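Local coordinates for protein putative agmatine deiminase (Streptococcus mutans, PDB 2EWO) that probably hydrolyses agmatine to N-carbamoylputrescine and ammonia, as a deiminase of the peptidyl-arginine deiminase family, at residues N37-A45 with T349-G357; E60-Y71 with N85-N93. All blocks are in the same frame, centred on the assembly; numbering follows the deposited sequence.

Overall arrangement
Both contacts lie in the same region of the chain, their centres about 18 Å apart and their nearest atoms about 6 Å apart without touching. Contact 1 is partly buried: a loop and the first turn of helix 43-57 meet a short helix near the C-terminus, joined by an arginine-glutamate salt bridge and the edge of a tryptophan. Contact 2 is a buried strand pair, built on regular backbone hydrogen bonds and mostly apolar side chains, with an Arg87-Ser63 hydrogen bond on one face. Helix 43-57 leads from contact 1 into strand 62-66; both strands of contact 2 lie between the segments of contact 1, which nests it in that long loop. Each also reaches another subunit.

Contact 1: N37-A45 with T349-G357; sequences NWRLGAKPA and TEEIAYGGG
Arg39 and Glu351 form a salt bridge, NH2 to OE2 2.7 Å, with a weak second bond from NH2 to OE1 at 3.2 Å. The two side chains cross at about a right angle, and their guanidinium and carboxylate planes are 59° apart, far from the coplanar two-pronged pairing. Glu351 reaches across because CG is anti to its backbone N (chi1 -166°) and the chain then bends at chi2; on the way its CG packs on Pro44 CB at 3.5 Å. The Arg39 chain runs extended from CG to NE, with Tyr354 CD2 at the guanidinium edge. Beside the ion pair, the six-membered ring of Trp38 meets the short helix edge-on, CZ3 3.5 Å from Ile352 CA. Trp38 CZ3 also packs against CA of Gly355, which has no side chain, at 3.6 Å. Asn37 OD1 sits over one face of the indole, whose NE1 is hydrogen-bonded to Asp95. One water weakly links Arg39 N to Glu351 O. The contact thus joins the start of helix 43-57 to helix 350-353, just after strand 343-347; Glu351 and Ile352 also touch Ala48 on helix 43-57, while Lys43 forms a salt bridge to Asp290 of the second subunit.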
# COMPACT_ATOMS: atom_id res chain seq x y z
N ASN A 37 15.10 -8.22 -6.41
CA ASN A 37 16.53 -8.28 -6.18
C ASN A 37 17.01 -9.34 -5.18
O ASN A 37 18.07 -9.93 -5.37
CB ASN A 37 17.03 -6.91 -5.72
CG ASN A 37 18.51 -6.90 -5.46
OD1 ASN A 37 18.98 -6.19 -4.57
ND2 ASN A 37 19.26 -7.67 -6.24
N TRP A 38 16.24 -9.58 -4.12
CA TRP A 38 16.64 -10.55 -3.12
C TRP A 38 15.94 -11.89 -3.28
O TRP A 38 14.71 -11.96 -3.39
CB TRP A 38 16.40 -10.00 -1.72
CG TRP A 38 16.95 -8.61 -1.52
CD1 TRP A 38 16.27 -7.43 -1.61
CD2 TRP A 38 18.31 -8.26 -1.21
NE1 TRP A 38 17.11 -6.37 -1.37
CE2 TRP A 38 18.37 -6.85 -1.12
CE3 TRP A 38 19.48 -8.99 -1.00
CZ2 TRP A 38 19.55 -6.16 -0.83
CZ3 TRP A 38 20.66 -8.31 -0.71
CH2 TRP A 38 20.68 -6.90 -0.63
N ARG A 39 16.72 -12.97 -3.29
CA ARG A 39 16.17 -14.30 -3.47
C ARG A 39 15.40 -14.78 -2.27
O ARG A 39 15.56 -14.27 -1.17
CB ARG A 39 17.29 -15.29 -3.78
CG ARG A 39 18.17 -15.64 -2.59
CD ARG A 39 19.36 -16.49 -3.02
NE ARG A 39 20.16 -16.92 -1.89
CZ ARG A 39 19.93 -18.02 -1.19
NH1 ARG A 39 18.93 -18.82 -1.52
NH2 ARG A 39 20.71 -18.31 -0.17
N LEU A 40 14.55 -15.77 -2.51
CA LEU A 40 13.73 -16.36 -1.46
C LEU A 40 12.98 -15.33 -0.63
O LEU A 40 13.12 -15.27 0.59
CB LEU A 40 14.60 -17.24 -0.55
CG LEU A 40 15.09 -18.60 -1.06
CD1 LEU A 40 13.89 -19.45 -1.47
CD2 LEU A 40 16.02 -18.41 -2.24
N GLY A 41 12.17 -14.51 -1.29
CA GLY A 41 11.40 -13.50 -0.58
C GLY A 41 12.21 -12.56 0.28
O GLY A 41 11.64 -11.78 1.05
N ALA A 42 13.53 -12.61 0.14
CA ALA A 42 14.45 -11.76 0.89
C ALA A 42 14.66 -12.22 2.34
O ALA A 42 15.39 -11.59 3.12
CB ALA A 42 13.97 -10.30 0.87
N LYS A 43 14.01 -13.33 2.68
CA LYS A 43 14.13 -13.87 4.03
C LYS A 43 15.59 -14.05 4.45
O LYS A 43 15.97 -13.66 5.56
CB LYS A 43 13.38 -15.20 4.13
CG LYS A 43 11.95 -15.11 3.63
CD LYS A 43 11.23 -13.89 4.19
CE LYS A 43 11.05 -13.96 5.69
NZ LYS A 43 10.44 -12.72 6.22
N PRO A 44 16.44 -14.63 3.58
CA PRO A 44 17.85 -14.83 3.90
C PRO A 44 18.53 -13.50 4.13
O PRO A 44 19.16 -13.29 5.16
CB PRO A 44 18.40 -15.51 2.65
CG PRO A 44 17.26 -16.27 2.14
CD PRO A 44 16.11 -15.28 2.29
N ALA A 45 18.40 -12.60 3.17
CA ALA A 45 19.04 -11.30 3.28
C ALA A 45 18.61 -10.61 4.56
O ALA A 45 19.41 -9.91 5.20
CB ALA A 45 18.68 -10.44 2.07
N THR A 349 27.86 -11.68 5.74
CA THR A 349 27.12 -10.73 4.92
C THR A 349 27.26 -11.07 3.44
O THR A 349 27.19 -10.22 2.55
CB THR A 349 27.60 -9.28 5.17
OG1 THR A 349 28.99 -9.15 4.83
CG2 THR A 349 27.43 -8.92 6.64
N GLU A 350 27.47 -12.36 3.19
CA GLU A 350 27.61 -12.88 1.84
C GLU A 350 26.24 -12.90 1.17
O GLU A 350 26.12 -12.68 -0.03
CB GLU A 350 28.17 -14.30 1.91
CG GLU A 350 27.46 -15.13 2.97
CD GLU A 350 27.30 -16.57 2.57
OE1 GLU A 350 26.97 -16.82 1.39
OE2 GLU A 350 27.49 -17.45 3.44
N GLU A 351 25.20 -13.18 1.97
CA GLU A 351 23.83 -13.25 1.46
C GLU A 351 23.33 -11.91 0.90
O GLU A 351 22.41 -11.88 0.07
CB GLU A 351 22.89 -13.73 2.57
CG GLU A 351 21.52 -14.15 2.06
CD GLU A 351 21.57 -15.44 1.27
OE1 GLU A 351 22.53 -16.21 1.48
OE2 GLU A 351 20.65 -15.70 0.46
N ILE A 352 23.92 -10.82 1.36
CA ILE A 352 23.53 -9.50 0.89
C ILE A 352 24.44 -9.09 -0.26
O ILE A 352 24.14 -8.17 -1.03
CB ILE A 352 23.60 -8.41 2.01
CG1 ILE A 352 25.02 -7.94 2.22
CG2 ILE A 352 23.08 -8.97 3.32
CD1 ILE A 352 25.07 -6.70 3.07
N ALA A 353 25.57 -9.78 -0.38
CA ALA A 353 26.51 -9.50 -1.46
C ALA A 353 25.90 -10.00 -2.76
O ALA A 353 26.37 -9.68 -3.85
CB ALA A 353 27.84 -10.19 -1.20
N TYR A 354 24.84 -10.80 -2.64
CA TYR A 354 24.14 -11.31 -3.81
C TYR A 354 23.19 -10.23 -4.33
O TYR A 354 22.56 -10.39 -5.38
CB TYR A 354 23.32 -12.55 -3.45
CG TYR A 354 24.13 -13.78 -3.08
CD1 TYR A 354 25.22 -14.17 -3.84
CD2 TYR A 354 23.76 -14.58 -2.00
CE1 TYR A 354 25.94 -15.33 -3.54
CE2 TYR A 354 24.47 -15.74 -1.68
CZ TYR A 354 25.55 -16.11 -2.46
OH TYR A 354 26.26 -17.25 -2.18
N GLY A 355 23.10 -9.13 -3.59
CA GLY A 355 22.23 -8.03 -3.97
C GLY A 355 23.00 -6.87 -4.55
O GLY A 355 22.41 -5.88 -4.99
N GLY A 356 24.32 -7.00 -4.56
CA GLY A 356 25.16 -5.94 -5.11
C GLY A 356 25.47 -4.87 -4.09
O GLY A 356 24.92 -3.78 -4.15
N GLY A 357 26.36 -5.19 -3.15
CA GLY A 357 26.75 -4.25 -2.12
C GLY A 357 26.87 -4.96 -0.79
O GLY A 357 26.20 -5.98 -0.58
O HOH W 1 19.74 -12.38 -1.97

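Contact 2: E60-Y71 with N85-N93; sequences EPVSLCVPPLQY and NIRIIEMTN
Strands 62-66 and 86-90 run parallel in register, Val62 beside Ile86 through Val66 beside Glu90, their axes 4.7 Å apart at closest and inclined by 30°. They are the two strands of a beta-alpha-beta unit whose connection is helix 71-79; strand 24-29 flanks strand 62-66 on its other side, and 86-90 is outermost in this chain's sheet. Hydrogen bonds alternate between the strands from Val62 N to Asn85 O through to Met91 N to Val66 O; the last, though nearly straight at N-H, reaches its carbonyl from above the plane.

On the face toward helix 71-79, Val62 and Ile86 lie side by side and point the same way, CG2 to CG1 3.9 Å, and Leu64, Val66 and Ile88 continue the apolar layer against Val78, Ala74 and Leu75. Tyr71, at the helix start, turns back along the outer edge of strand 86-90 with CG anti to its backbone N (chi1 -174°): its CE2 rests 3.5 Å from Ile88 CG2, its ring edge faces Glu90 N, and its OH comes to 2.9 Å from Ile88 O. At the end of the strand, on the Ile88 face, Glu90 crosses Pro68 at about a right angle, and its carboxylate takes a salt bridge from Lys143 of the third subunit. The opposite face carries Ser63, Cys65, Arg87 and Ile89; Ile147 of the third subunit packs on Arg87 and Ile89. Selenomethionine 91 (Met91) packs its CB on Cys65 CB at 3.5 Å. The extended Arg87 chain stands out from that face, roughly perpendicular to strand 62-66, and NE donates to Ser63 OG at 3.1 Å, with the hydroxyl oxygen only 8° out of the guanidinium plane.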
# COMPACT_ATOMS: atom_id res chain seq x y z
N GLU A 60 27.31 0.59 19.75
CA GLU A 60 26.43 1.76 19.78
C GLU A 60 25.04 1.34 19.38
O GLU A 60 24.82 0.19 18.99
CB GLU A 60 26.93 2.84 18.81
CG GLU A 60 27.54 2.29 17.52
CD GLU A 60 27.91 3.38 16.53
OE1 GLU A 60 28.28 4.49 16.97
OE2 GLU A 60 27.84 3.13 15.31
N PRO A 61 24.07 2.24 19.48
CA PRO A 61 22.69 1.92 19.11
C PRO A 61 22.46 1.89 17.60
O PRO A 61 23.16 2.55 16.81
CB PRO A 61 21.88 3.02 19.78
CG PRO A 61 22.83 4.17 19.74
CD PRO A 61 24.12 3.54 20.17
N VAL A 62 21.47 1.09 17.21
CA VAL A 62 21.10 0.93 15.81
C VAL A 62 19.67 1.39 15.59
O VAL A 62 18.78 1.11 16.40
CB VAL A 62 21.16 -0.53 15.34
CG1 VAL A 62 21.03 -0.56 13.83
CG2 VAL A 62 22.44 -1.20 15.80
N SER A 63 19.48 2.09 14.47
CA SER A 63 18.18 2.62 14.04
C SER A 63 17.77 1.87 12.78
O SER A 63 18.10 2.28 11.68
CB SER A 63 18.27 4.12 13.74
OG SER A 63 18.33 4.86 14.95
N LEU A 64 17.06 0.78 12.99
CA LEU A 64 16.60 -0.09 11.92
C LEU A 64 15.26 0.41 11.35
O LEU A 64 14.23 0.32 12.01
CB LEU A 64 16.44 -1.49 12.52
CG LEU A 64 16.27 -2.66 11.58
CD1 LEU A 64 17.53 -2.79 10.75
CD2 LEU A 64 15.98 -3.93 12.35
N CYS A 65 15.27 0.93 10.12
CA CYS A 65 14.04 1.45 9.51
C CYS A 65 13.38 0.48 8.55
O CYS A 65 13.90 0.24 7.46
CB CYS A 65 14.35 2.73 8.75
SG CYS A 65 15.44 3.79 9.66
N VAL A 66 12.23 -0.08 8.91
CA VAL A 66 11.63 -1.02 7.98
C VAL A 66 10.26 -0.62 7.45
O VAL A 66 9.47 0.05 8.14
CB VAL A 66 11.56 -2.46 8.60
CG1 VAL A 66 12.81 -2.72 9.42
CG2 VAL A 66 10.31 -2.65 9.44
N PRO A 67 9.99 -0.97 6.18
CA PRO A 67 8.71 -0.65 5.56
C PRO A 67 7.63 -1.20 6.46
O PRO A 67 7.87 -2.18 7.16
CB PRO A 67 8.79 -1.39 4.24
CG PRO A 67 10.21 -1.17 3.86
CD PRO A 67 10.94 -1.44 5.16
N PRO A 68 6.46 -0.56 6.48
CA PRO A 68 5.26 -0.88 7.26
C PRO A 68 4.79 -2.32 7.14
O PRO A 68 4.17 -2.85 8.06
CB PRO A 68 4.24 0.09 6.71
CG PRO A 68 5.09 1.29 6.40
CD PRO A 68 6.25 0.68 5.70
N LEU A 69 5.07 -2.95 6.00
CA LEU A 69 4.66 -4.33 5.75
C LEU A 69 5.49 -5.41 6.44
O LEU A 69 5.00 -6.52 6.67
CB LEU A 69 4.66 -4.58 4.25
CG LEU A 69 3.60 -3.80 3.50
CD1 LEU A 69 3.83 -3.96 2.02
CD2 LEU A 69 2.23 -4.30 3.90
N GLN A 70 6.74 -5.10 6.73
CA GLN A 70 7.64 -6.03 7.40
C GLN A 70 8.07 -5.43 8.73
O GLN A 70 9.19 -5.65 9.16
CB GLN A 70 8.91 -6.27 6.57
CG GLN A 70 8.72 -6.93 5.21
CD GLN A 70 7.86 -6.11 4.26
OE1 GLN A 70 8.13 -4.93 4.01
NE2 GLN A 70 6.82 -6.74 3.72
N TYR A 71 7.19 -4.66 9.37
CA TYR A 71 7.53 -4.03 10.64
C TYR A 71 7.37 -5.00 11.79
O TYR A 71 8.34 -5.34 12.47
CB TYR A 71 6.66 -2.80 10.85
CG TYR A 71 7.01 -1.98 12.07
CD1 TYR A 71 6.47 -2.27 13.32
CD2 TYR A 71 7.87 -0.89 11.98
CE1 TYR A 71 6.77 -1.48 14.44
CE2 TYR A 71 8.17 -0.11 13.09
CZ TYR A 71 7.62 -0.41 14.31
OH TYR A 71 7.87 0.42 15.36
N ASN A 85 19.88 -2.12 22.35
CA ASN A 85 19.81 -0.71 21.96
C ASN A 85 19.46 -0.53 20.48
O ASN A 85 19.90 0.42 19.83
CB ASN A 85 21.15 -0.04 22.27
CG ASN A 85 22.31 -0.71 21.57
OD1 ASN A 85 22.29 -1.92 21.32
ND2 ASN A 85 23.35 0.07 21.26
N ILE A 86 18.65 -1.45 19.97
CA ILE A 86 18.20 -1.41 18.59
C ILE A 86 16.73 -0.98 18.55
O ILE A 86 15.87 -1.63 19.17
CB ILE A 86 18.33 -2.81 17.94
CG1 ILE A 86 19.80 -3.22 17.88
CG2 ILE A 86 17.73 -2.80 16.54
CD1 ILE A 86 20.01 -4.61 17.30
N ARG A 87 16.44 0.11 17.84
CA ARG A 87 15.05 0.59 17.71
C ARG A 87 14.56 0.44 16.29
O ARG A 87 15.26 0.74 15.32
CB ARG A 87 14.92 2.07 18.12
CG ARG A 87 15.62 3.07 17.22
CD ARG A 87 15.26 4.49 17.63
NE ARG A 87 15.96 5.51 16.86
CZ ARG A 87 15.79 6.82 17.04
NH1 ARG A 87 14.94 7.25 17.96
NH2 ARG A 87 16.47 7.69 16.31
N ILE A 88 13.33 -0.04 16.16
CA ILE A 88 12.73 -0.24 14.85
C ILE A 88 11.78 0.91 14.53
O ILE A 88 10.73 1.03 15.15
CB ILE A 88 11.93 -1.55 14.78
CG1 ILE A 88 12.83 -2.76 15.07
CG2 ILE A 88 11.32 -1.70 13.42
CD1 ILE A 88 13.24 -2.93 16.53
N ILE A 89 12.17 1.78 13.60
CA ILE A 89 11.30 2.90 13.20
C ILE A 89 10.68 2.58 11.85
O ILE A 89 11.34 2.01 10.98
CB ILE A 89 12.05 4.28 13.07
CG1 ILE A 89 13.24 4.16 12.13
CG2 ILE A 89 12.49 4.77 14.45
CD1 ILE A 89 14.39 3.34 12.70
N GLU A 90 9.41 2.93 11.67
CA GLU A 90 8.73 2.66 10.41
C GLU A 90 9.20 3.58 9.30
O GLU A 90 9.15 4.80 9.45
CB GLU A 90 7.24 2.84 10.57
CG GLU A 90 6.49 2.33 9.38
CD GLU A 90 5.21 3.06 9.17
OE1 GLU A 90 4.37 3.05 10.09
OE2 GLU A 90 5.05 3.66 8.08
N MSE A 91 9.65 3.00 8.19
CA MSE A 91 10.10 3.80 7.06
C MSE A 91 10.04 3.02 5.75
O MSE A 91 10.56 1.91 5.67
CB MSE A 91 11.52 4.29 7.29
CG MSE A 91 11.94 5.36 6.32
SE MSE A 91 13.63 6.21 6.76
CE MSE A 91 13.34 6.61 8.64
N THR A 92 9.41 3.60 4.72
CA THR A 92 9.29 2.95 3.40
C THR A 92 10.54 3.18 2.55
O THR A 92 11.20 4.21 2.67
CB THR A 92 8.08 3.49 2.57
OG1 THR A 92 8.32 4.85 2.21
CG2 THR A 92 6.80 3.40 3.35
N ASN A 93 10.85 2.22 1.68
CA ASN A 93 12.01 2.33 0.80
C ASN A 93 11.85 1.34 -0.33
O ASN A 93 11.25 0.28 -0.15
CB ASN A 93 13.29 2.00 1.55
CG ASN A 93 13.32 0.56 2.03
OD1 ASN A 93 13.40 -0.37 1.22
ND2 ASN A 93 13.25 0.37 3.35